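Local structure of acid phosphatase (Bacillus anthracis, 2I33) at residues V14-M22 / D235-H243; E68-H76 / W94-L103. The protein probably hydrolyses phosphate monoesters at acidic pH as a magnesium-binding class C acid phosphatase of the HAD superfamily. All blocks are in the same frame, centred on the assembly; numbering follows the deposited sequence. Where two conformers were deposited one is given.

Contact 1 (V14-M22 / D235-H243); sequences VKLTDQQLM and DAEKDKIRH
Gln19 meets Asp239 and Arg242, one turn apart on the helix 235-244, and its amide serves both. Its NE2 donates to Asp239 OD1 at 2.8 Å, on the anti side of the carboxylate. The acceptor lies in the amide plane, and the amide and carboxylate are turned 43° apart. Its OE1 accepts from Arg242 NH1 at 2.8 Å, and this N-H points almost straight at it (168°). The donor stands above the Gln19 carbonyl plane but holds the oxygen in the plane of its own guanidinium. The two bonds fix the rotation of the amide. Arg242 NH1 also makes a weak bond to Leu16 O. Asp239 CG lies anti to its backbone N (chi1 -178°), which turns the carboxylate to the Gln19 amide.

Leu16 reaches across with both methyls. CD2 sits over one face of the Arg242 guanidinium, near its rim. Leu16 CD1 lies 3.7 Å from Lys238 CD and also touches the Asp235 carboxylate. Val14 CG1 packs on Asp239 OD2. A water joins Val14 O and Leu16 N to Asp235 OD2.

The contact joins the N-terminal segment leading into helix 21-29 to the C-terminal helix 235-244. Glu223 and Tyr227 hold the rest of the Arg242 guanidinium. Thr17 and Leu21 lean on helix 74-83, while Leu21 and His243 also pack against the second subunit.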
loop_
_atom_site.group_PDB
_atom_site.type_symbol
_atom_site.label_atom_id
_atom_site.label_comp_id
_atom_site.label_asym_id
_atom_site.label_seq_id
_atom_site.Cartn_x
_atom_site.Cartn_y
_atom_site.Cartn_z
ATOM N N VAL A 14 -27.936 -8.145 0.292
ATOM C CA VAL A 14 -26.583 -7.502 0.301
ATOM C C VAL A 14 -25.757 -7.915 -0.917
ATOM O O VAL A 14 -25.720 -9.089 -1.308
ATOM C CB VAL A 14 -25.783 -7.792 1.618
ATOM C CG1 VAL A 14 -26.713 -7.715 2.842
ATOM C CG2 VAL A 14 -25.038 -9.147 1.570
ATOM N N LYS A 15 -25.096 -6.931 -1.516
ATOM C CA LYS A 15 -24.194 -7.166 -2.632
ATOM C C LYS A 15 -22.770 -6.944 -2.141
ATOM O O LYS A 15 -22.280 -5.804 -2.124
ATOM C CB LYS A 15 -24.533 -6.217 -3.787
ATOM N N LEU A 16 -22.098 -8.033 -1.742
ATOM C CA LEU A 16 -20.747 -7.966 -1.225
ATOM C C LEU A 16 -19.826 -7.258 -2.191
ATOM O O LEU A 16 -18.936 -6.537 -1.771
ATOM C CB LEU A 16 -20.138 -9.350 -0.979
ATOM C CG LEU A 16 -20.682 -10.197 0.164
ATOM C CD1 LEU A 16 -19.879 -11.485 0.232
ATOM C CD2 LEU A 16 -20.634 -9.423 1.494
ATOM N N THR A 17 -20.007 -7.485 -3.487
ATOM C CA THR A 17 -19.059 -6.940 -4.460
ATOM C C THR A 17 -19.012 -5.405 -4.473
ATOM O O THR A 17 -17.970 -4.827 -4.800
ATOM C CB THR A 17 -19.321 -7.430 -5.892
ATOM O OG1 THR A 17 -20.712 -7.335 -6.172
ATOM C CG2 THR A 17 -18.821 -8.871 -6.061
ATOM N N ASP A 18 -20.100 -4.765 -4.062
ATOM C CA ASP A 18 -20.126 -3.311 -4.022
ATOM C C ASP A 18 -19.171 -2.827 -2.942
ATOM O O ASP A 18 -18.594 -1.752 -3.055
ATOM C CB ASP A 18 -21.530 -2.770 -3.724
ATOM C CG ASP A 18 -22.445 -2.751 -4.961
ATOM O OD1 ASP A 18 -21.957 -3.046 -6.079
ATOM O OD2 ASP A 18 -23.628 -2.387 -4.783
ATOM N N GLN A 19 -19.004 -3.626 -1.901
ATOM C CA GLN A 19 -18.101 -3.243 -0.809
ATOM C C GLN A 19 -16.627 -3.175 -1.200
ATOM O O GLN A 19 -15.804 -2.592 -0.460
ATOM C CB GLN A 19 -18.320 -4.185 0.377
ATOM C CG GLN A 19 -19.722 -4.074 0.941
ATOM C CD GLN A 19 -19.982 -5.056 2.048
ATOM O OE1 GLN A 19 -19.071 -5.745 2.479
ATOM N NE2 GLN A 19 -21.214 -5.095 2.551
ATOM N N GLN A 20 -16.292 -3.753 -2.362
ATOM C CA GLN A 20 -14.933 -3.806 -2.948
ATOM C C GLN A 20 -14.599 -2.567 -3.760
ATOM O O GLN A 20 -13.442 -2.365 -4.173
ATOM C CB GLN A 20 -14.832 -4.930 -3.997
ATOM C CG GLN A 20 -15.359 -6.295 -3.636
ATOM C CD GLN A 20 -15.218 -7.290 -4.792
ATOM O OE1 GLN A 20 -14.729 -6.951 -5.892
ATOM N NE2 GLN A 20 -15.644 -8.529 -4.553
ATOM N N LEU A 21 -15.622 -1.799 -4.082
ATOM C CA LEU A 21 -15.496 -0.835 -5.151
ATOM C C LEU A 21 -14.357 0.147 -4.947
ATOM O O LEU A 21 -13.505 0.282 -5.826
ATOM C CB LEU A 21 -16.804 -0.119 -5.397
ATOM C CG LEU A 21 -16.896 0.436 -6.809
ATOM C CD1 LEU A 21 -18.355 0.649 -7.215
ATOM C CD2 LEU A 21 -16.107 1.697 -6.938
ATOM N N MET A 22 -14.293 0.797 -3.790
ATOM C CA MET A 22 -13.225 1.772 -3.563
ATOM C C MET A 22 -11.836 1.134 -3.575
ATOM O O MET A 22 -10.892 1.671 -4.151
ATOM C CB MET A 22 -13.451 2.483 -2.241
ATOM C CG MET A 22 -14.555 3.450 -2.331
ATOM S SD MET A 22 -14.186 4.790 -3.484
ATOM C CE MET A 22 -13.265 5.881 -2.415
ATOM N N ASP A 235 -22.977 -15.168 1.883
ATOM C CA ASP A 235 -22.782 -13.734 1.684
ATOM C C ASP A 235 -23.223 -12.932 2.910
ATOM O O ASP A 235 -22.541 -11.985 3.321
ATOM C CB ASP A 235 -23.540 -13.252 0.439
ATOM C CG ASP A 235 -22.817 -13.580 -0.872
ATOM O OD1 ASP A 235 -21.714 -14.179 -0.865
ATOM O OD2 ASP A 235 -23.369 -13.221 -1.934
ATOM N N ALA A 236 -24.357 -13.311 3.496
ATOM C CA ALA A 236 -24.845 -12.635 4.691
ATOM C C ALA A 236 -23.856 -12.754 5.857
ATOM O O ALA A 236 -23.659 -11.791 6.601
ATOM C CB ALA A 236 -26.221 -13.184 5.091
ATOM N N GLU A 237 -23.242 -13.930 6.013
ATOM C CA GLU A 237 -22.283 -14.159 7.091
ATOM C C GLU A 237 -21.088 -13.258 6.875
ATOM O O GLU A 237 -20.639 -12.600 7.804
ATOM C CB GLU A 237 -21.793 -15.607 7.126
ATOM N N LYS A 238 -20.583 -13.236 5.644
ATOM C CA LYS A 238 -19.397 -12.425 5.338
ATOM C C LYS A 238 -19.670 -10.958 5.613
ATOM O O LYS A 238 -18.821 -10.250 6.161
ATOM C CB LYS A 238 -18.944 -12.592 3.878
ATOM C CG LYS A 238 -18.387 -13.960 3.562
ATOM C CD LYS A 238 -17.996 -14.094 2.107
ATOM C CE LYS A 238 -17.644 -15.540 1.785
ATOM N NZ LYS A 238 -17.524 -15.790 0.318
ATOM N N ASP A 239 -20.868 -10.512 5.236
ATOM C CA ASP A 239 -21.265 -9.120 5.415
ATOM C C ASP A 239 -21.226 -8.722 6.898
ATOM O O ASP A 239 -20.704 -7.665 7.250
ATOM C CB ASP A 239 -22.661 -8.898 4.824
ATOM C CG ASP A 239 -23.119 -7.467 4.935
ATOM O OD1 ASP A 239 -22.333 -6.567 4.598
ATOM O OD2 ASP A 239 -24.273 -7.245 5.374
ATOM N N LYS A 240 -21.760 -9.575 7.765
ATOM C CA LYS A 240 -21.733 -9.289 9.195
ATOM C C LYS A 240 -20.309 -9.255 9.750
ATOM O O LYS A 240 -19.972 -8.397 10.575
ATOM C CB LYS A 240 -22.550 -10.320 9.965
ATOM C CG LYS A 240 -22.526 -10.110 11.465
ATOM C CD LYS A 240 -23.460 -11.070 12.167
ATOM C CE LYS A 240 -23.356 -10.951 13.689
ATOM N NZ LYS A 240 -23.545 -9.543 14.164
ATOM N N ILE A 241 -19.488 -10.203 9.314
ATOM C CA ILE A 241 -18.102 -10.280 9.749
ATOM C C ILE A 241 -17.375 -9.030 9.341
ATOM O O ILE A 241 -16.614 -8.467 10.118
ATOM C CB ILE A 241 -17.386 -11.503 9.158
ATOM C CG1 ILE A 241 -17.961 -12.793 9.775
ATOM C CG2 ILE A 241 -15.899 -11.434 9.395
ATOM C CD1 ILE A 241 -17.486 -14.049 9.096
ATOM N N ARG A 242 -17.578 -8.624 8.094
ATOM C CA ARG A 242 -16.895 -7.434 7.600
ATOM C C ARG A 242 -17.266 -6.247 8.477
ATOM O O ARG A 242 -16.403 -5.532 8.941
ATOM C CB ARG A 242 -17.269 -7.167 6.149
ATOM C CG ARG A 242 -16.714 -8.178 5.186
ATOM C CD ARG A 242 -17.269 -7.929 3.793
ATOM N NE ARG A 242 -16.595 -8.746 2.788
ATOM C CZ ARG A 242 -16.687 -8.531 1.475
ATOM N NH1 ARG A 242 -17.425 -7.535 0.994
ATOM N NH2 ARG A 242 -16.045 -9.328 0.635
ATOM N N HIS A 243 -18.557 -6.064 8.727
ATOM C CA HIS A 243 -18.988 -4.954 9.581
ATOM C C HIS A 243 -18.482 -5.053 11.020
ATOM O O HIS A 243 -18.052 -4.059 11.617
ATOM C CB HIS A 243 -20.503 -4.844 9.573
ATOM C CG HIS A 243 -21.040 -4.192 8.344
ATOM N ND1 HIS A 243 -21.247 -4.879 7.169
ATOM C CD2 HIS A 243 -21.397 -2.909 8.102
ATOM C CE1 HIS A 243 -21.736 -4.052 6.262
ATOM N NE2 HIS A 243 -21.837 -2.851 6.803
HETATM O O HOH W 1 -23.210 -10.846 -2.529
#

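Contact 2 (E68-H76 / W94-L103)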
loop_
_atom_site.group_PDB
_atom_site.type_symbol
_atom_site.label_atom_id
_atom_site.label_comp_id
_atom_site.label_asym_id
_atom_site.label_seq_id
_atom_site.Cartn_x
_atom_site.Cartn_y
_atom_site.Cartn_z
ATOM N N GLU A 68 -1.065 -9.568 -8.356
ATOM C CA GLU A 68 -0.972 -8.360 -7.538
ATOM C C GLU A 68 0.453 -8.090 -7.005
ATOM O O GLU A 68 0.641 -7.253 -6.115
ATOM C CB GLU A 68 -2.023 -8.331 -6.452
ATOM C CG GLU A 68 -3.415 -7.913 -6.968
ATOM C CD GLU A 68 -3.885 -8.607 -8.226
ATOM O OE1 GLU A 68 -4.357 -9.761 -8.143
ATOM O OE2 GLU A 68 -3.813 -7.946 -9.296
ATOM N N THR A 69 1.433 -8.736 -7.612
ATOM C CA THR A 69 2.817 -8.441 -7.357
ATOM C C THR A 69 3.532 -8.129 -8.663
ATOM O O THR A 69 4.153 -7.074 -8.791
ATOM C CB THR A 69 3.489 -9.616 -6.628
ATOM O OG1 THR A 69 2.851 -9.785 -5.357
ATOM C CG2 THR A 69 4.928 -9.338 -6.459
ATOM N N VAL A 70 3.395 -9.028 -9.648
ATOM C CA VAL A 70 3.924 -8.862 -11.001
ATOM C C VAL A 70 2.777 -8.605 -11.988
ATOM O O VAL A 70 2.884 -7.749 -12.838
ATOM C CB VAL A 70 4.737 -10.078 -11.469
ATOM C CG1 VAL A 70 5.192 -9.907 -12.877
ATOM C CG2 VAL A 70 5.926 -10.314 -10.518
ATOM N N LEU A 71 1.708 -9.378 -11.879
ATOM C CA LEU A 71 0.578 -9.276 -12.812
ATOM C C LEU A 71 -0.635 -8.642 -12.166
ATOM O O LEU A 71 -1.036 -8.992 -11.058
ATOM C CB LEU A 71 0.197 -10.680 -13.321
ATOM C CG LEU A 71 1.277 -11.406 -14.149
ATOM C CD1 LEU A 71 0.831 -12.832 -14.488
ATOM C CD2 LEU A 71 1.678 -10.646 -15.375
ATOM N N ASP A 72 -1.240 -7.734 -12.915
ATOM C CA ASP A 72 -2.379 -6.960 -12.473
ATOM C C ASP A 72 -3.691 -7.637 -12.887
ATOM O O ASP A 72 -4.044 -7.658 -14.058
ATOM C CB ASP A 72 -2.288 -5.581 -13.089
ATOM C CG ASP A 72 -3.366 -4.650 -12.620
ATOM O OD1 ASP A 72 -4.348 -5.100 -11.983
ATOM O OD2 ASP A 72 -3.210 -3.446 -12.907
ATOM N N ASN A 73 -4.411 -8.177 -11.905
ATOM C CA ASN A 73 -5.698 -8.837 -12.178
ATOM C C ASN A 73 -6.871 -7.984 -11.831
ATOM O O ASN A 73 -8.029 -8.462 -11.771
ATOM C CB ASN A 73 -5.770 -10.134 -11.406
ATOM C CG ASN A 73 -4.650 -11.002 -11.733
ATOM O OD1 ASN A 73 -4.583 -11.567 -12.826
ATOM N ND2 ASN A 73 -3.726 -11.102 -10.814
ATOM N N SER A 74 -6.641 -6.699 -11.627
ATOM C CA SER A 74 -7.745 -5.875 -11.218
ATOM C C SER A 74 -8.901 -5.857 -12.246
ATOM O O SER A 74 -10.045 -5.692 -11.819
ATOM C CB SER A 74 -7.278 -4.477 -10.812
ATOM O OG SER A 74 -6.741 -3.823 -11.913
ATOM N N PRO A 75 -8.651 -6.039 -13.576
ATOM C CA PRO A 75 -9.834 -6.109 -14.470
ATOM C C PRO A 75 -10.816 -7.210 -14.099
ATOM O O PRO A 75 -12.012 -7.091 -14.363
ATOM C CB PRO A 75 -9.237 -6.392 -15.837
ATOM C CG PRO A 75 -7.829 -5.786 -15.735
ATOM C CD PRO A 75 -7.392 -6.090 -14.356
ATOM N N HIS A 76 -10.310 -8.275 -13.497
ATOM C CA HIS A 76 -11.220 -9.309 -13.035
ATOM C C HIS A 76 -12.057 -8.836 -11.842
ATOM O O HIS A 76 -13.271 -9.083 -11.752
ATOM C CB HIS A 76 -10.493 -10.584 -12.695
ATOM C CG HIS A 76 -11.412 -11.646 -12.225
ATOM N ND1 HIS A 76 -11.770 -11.772 -10.907
ATOM C CD2 HIS A 76 -12.128 -12.572 -12.910
ATOM C CE1 HIS A 76 -12.645 -12.757 -10.792
ATOM N NE2 HIS A 76 -12.874 -13.259 -11.991
ATOM N N TRP A 94 -10.573 -15.436 -17.095
ATOM C CA TRP A 94 -9.602 -14.348 -17.032
ATOM C C TRP A 94 -8.165 -14.857 -17.182
ATOM O O TRP A 94 -7.385 -14.350 -18.010
ATOM C CB TRP A 94 -9.768 -13.624 -15.707
ATOM C CG TRP A 94 -8.654 -12.696 -15.395
ATOM C CD1 TRP A 94 -7.741 -12.830 -14.408
ATOM C CD2 TRP A 94 -8.285 -11.521 -16.123
ATOM N NE1 TRP A 94 -6.831 -11.789 -14.436
ATOM C CE2 TRP A 94 -7.121 -10.991 -15.505
ATOM C CE3 TRP A 94 -8.787 -10.882 -17.246
ATOM C CZ2 TRP A 94 -6.509 -9.814 -15.953
ATOM C CZ3 TRP A 94 -8.163 -9.734 -17.689
ATOM C CH2 TRP A 94 -7.039 -9.221 -17.056
ATOM N N ILE A 95 -7.794 -15.842 -16.388
ATOM C CA ILE A 95 -6.429 -16.396 -16.490
ATOM C C ILE A 95 -6.128 -16.882 -17.906
ATOM O O ILE A 95 -5.033 -16.626 -18.438
ATOM C CB ILE A 95 -6.250 -17.528 -15.488
ATOM C CG1 ILE A 95 -6.286 -16.960 -14.065
ATOM C CG2 ILE A 95 -4.948 -18.305 -15.781
ATOM C CD1 ILE A 95 -5.126 -16.109 -13.649
ATOM N N ASN A 96 -7.077 -17.566 -18.520
ATOM C CA ASN A 96 -6.874 -18.078 -19.857
ATOM C C ASN A 96 -6.658 -17.010 -20.916
ATOM O O ASN A 96 -6.006 -17.268 -21.932
ATOM C CB ASN A 96 -8.052 -18.944 -20.238
ATOM C CG ASN A 96 -7.994 -20.270 -19.569
ATOM O OD1 ASN A 96 -6.913 -20.740 -19.243
ATOM N ND2 ASN A 96 -9.144 -20.919 -19.405
ATOM N N LYS A 97 -7.229 -15.833 -20.709
ATOM C CA LYS A 97 -7.036 -14.735 -21.651
ATOM C C LYS A 97 -5.580 -14.289 -21.635
ATOM O O LYS A 97 -5.078 -13.765 -22.643
ATOM C CB LYS A 97 -7.937 -13.559 -21.305
ATOM C CG LYS A 97 -9.417 -13.847 -21.520
ATOM C CD LYS A 97 -10.187 -12.550 -21.660
ATOM C CE LYS A 97 -10.091 -12.029 -23.096
ATOM N NZ LYS A 97 -10.015 -10.553 -23.053
ATOM N N ALA A 98 -4.915 -14.464 -20.493
ATOM C CA ALA A 98 -3.447 -14.275 -20.401
ATOM C C ALA A 98 -3.065 -12.865 -20.844
ATOM O O ALA A 98 -2.104 -12.642 -21.585
ATOM C CB ALA A 98 -2.762 -15.329 -21.243
ATOM N N GLU A 99 -3.833 -11.915 -20.352
ATOM C CA GLU A 99 -3.684 -10.524 -20.739
ATOM C C GLU A 99 -3.502 -9.569 -19.572
ATOM O O GLU A 99 -3.632 -8.363 -19.767
ATOM C CB GLU A 99 -4.884 -10.098 -21.588
ATOM C CG GLU A 99 -6.187 -10.069 -20.828
ATOM C CD GLU A 99 -7.366 -9.628 -21.678
ATOM O OE1 GLU A 99 -7.348 -9.893 -22.901
ATOM O OE2 GLU A 99 -8.299 -8.987 -21.128
ATOM N N ALA A 100 -3.186 -10.069 -18.371
ATOM C CA ALA A 100 -2.910 -9.184 -17.242
ATOM C C ALA A 100 -1.673 -8.360 -17.607
ATOM O O ALA A 100 -0.712 -8.876 -18.192
ATOM C CB ALA A 100 -2.621 -9.955 -15.983
ATOM N N GLU A 101 -1.725 -7.086 -17.283
ATOM C CA GLU A 101 -0.574 -6.220 -17.433
ATOM C C GLU A 101 0.427 -6.395 -16.298
ATOM O O GLU A 101 0.064 -6.707 -15.167
ATOM C CB GLU A 101 -1.040 -4.772 -17.407
ATOM C CG GLU A 101 -1.905 -4.382 -18.549
ATOM C CD GLU A 101 -2.157 -2.885 -18.533
ATOM O OE1 GLU A 101 -2.811 -2.411 -17.576
ATOM O OE2 GLU A 101 -1.669 -2.194 -19.459
ATOM N N ALA A 102 1.702 -6.121 -16.584
ATOM C CA ALA A 102 2.721 -6.089 -15.547
ATOM C C ALA A 102 2.526 -4.865 -14.674
ATOM O O ALA A 102 2.192 -3.779 -15.147
ATOM C CB ALA A 102 4.116 -6.057 -16.130
ATOM N N LEU A 103 2.778 -5.048 -13.396
ATOM C CA LEU A 103 2.643 -4.000 -12.419
ATOM C C LEU A 103 3.848 -3.064 -12.471
ATOM O O LEU A 103 4.941 -3.434 -12.919
ATOM C CB LEU A 103 2.399 -4.603 -11.046
ATOM C CG LEU A 103 0.985 -5.158 -10.860
ATOM C CD1 LEU A 103 0.848 -6.233 -9.776
ATOM C CD2 LEU A 103 0.017 -4.033 -10.613
HETATM O O HOH W 2 -4.205 -6.048 -16.204
HETATM O O HOH W 3 -4.391 -3.405 -15.732
#
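Leu71 and Ala102 form an antiparallel non-hydrogen-bonded pair, with their CA atoms 4.7 Å apart. Two backbone bonds frame it. Leu103 N donates to Val70 O, and Asp72 N donates to Glu101 O at 2.8 Å. The Ala102 and Leu71 CA atoms add CA-H...O contacts to Val70 O and Glu101 O, respectively. A water bridges Asp72 O and Glu101 N.

Trp94 fits against the start of helix 74-83. Its NE1 donates to Asn73 OD1 at 2.8 Å with a nearly straight N-H (170°). The bond lies in the carbonyl plane, on a lone pair, although amide and indole are turned 85° apart. Trp94 CG is anti to the backbone N (chi1 167°), and the ring reaches back to this helix start. His76 CB lies over one face of the indole in a CH-pi contact, 4.0 Å from the centroid of the five-membered ring of Trp94. Pro75 CG touches Trp94 CH2 at 3.8 Å. Asn73 ND2 bonds Glu68 OE1, which steadies the amide from its other end; Asn73 N bonds Glu68 OE2. Tyr219 OH also bonds Glu68 OE1. Leu103 CD1 presses on the Glu68-Thr69 peptide, 3.4 Å from Thr69 N, and CD2 packs on Asp72 CB. Asp72 OD1 accepts from Ser74 N in an Asx turn. It also accepts from Ser74 OG.

Asp65, Asp67 and Thr69 fit the HAD-type DxDx(T/V) pattern. Thr69 OG1 bonds Asp65, and Asn73 ND2 bonds Asp67; both aspartates bind magnesium. The short two-stranded antiparallel pair just after these residues is consistent with the flap of HAD phosphatases.

Contact 2 is nested along the chain inside the loop closed by contact 1. Their centres are 24 Å apart and their nearest atoms about 6 Å apart, so they do not touch. Helix 74-83 connects them: it begins in 68-76, and its later residues meet Thr17 and Leu21 of 14-22. Helix 21-29, which 14-22 leads into, also places Tyr27 against Leu103 and Asp72. Contact 2 is the one beside the metal, with the Thr69 side chain about 4 Å from the bound magnesium. The centre of contact 1 is about 22 Å from the centre of the chain. Both touch the second subunit, whose Phe249 meets Trp94 and whose Met22 packs on Arg242.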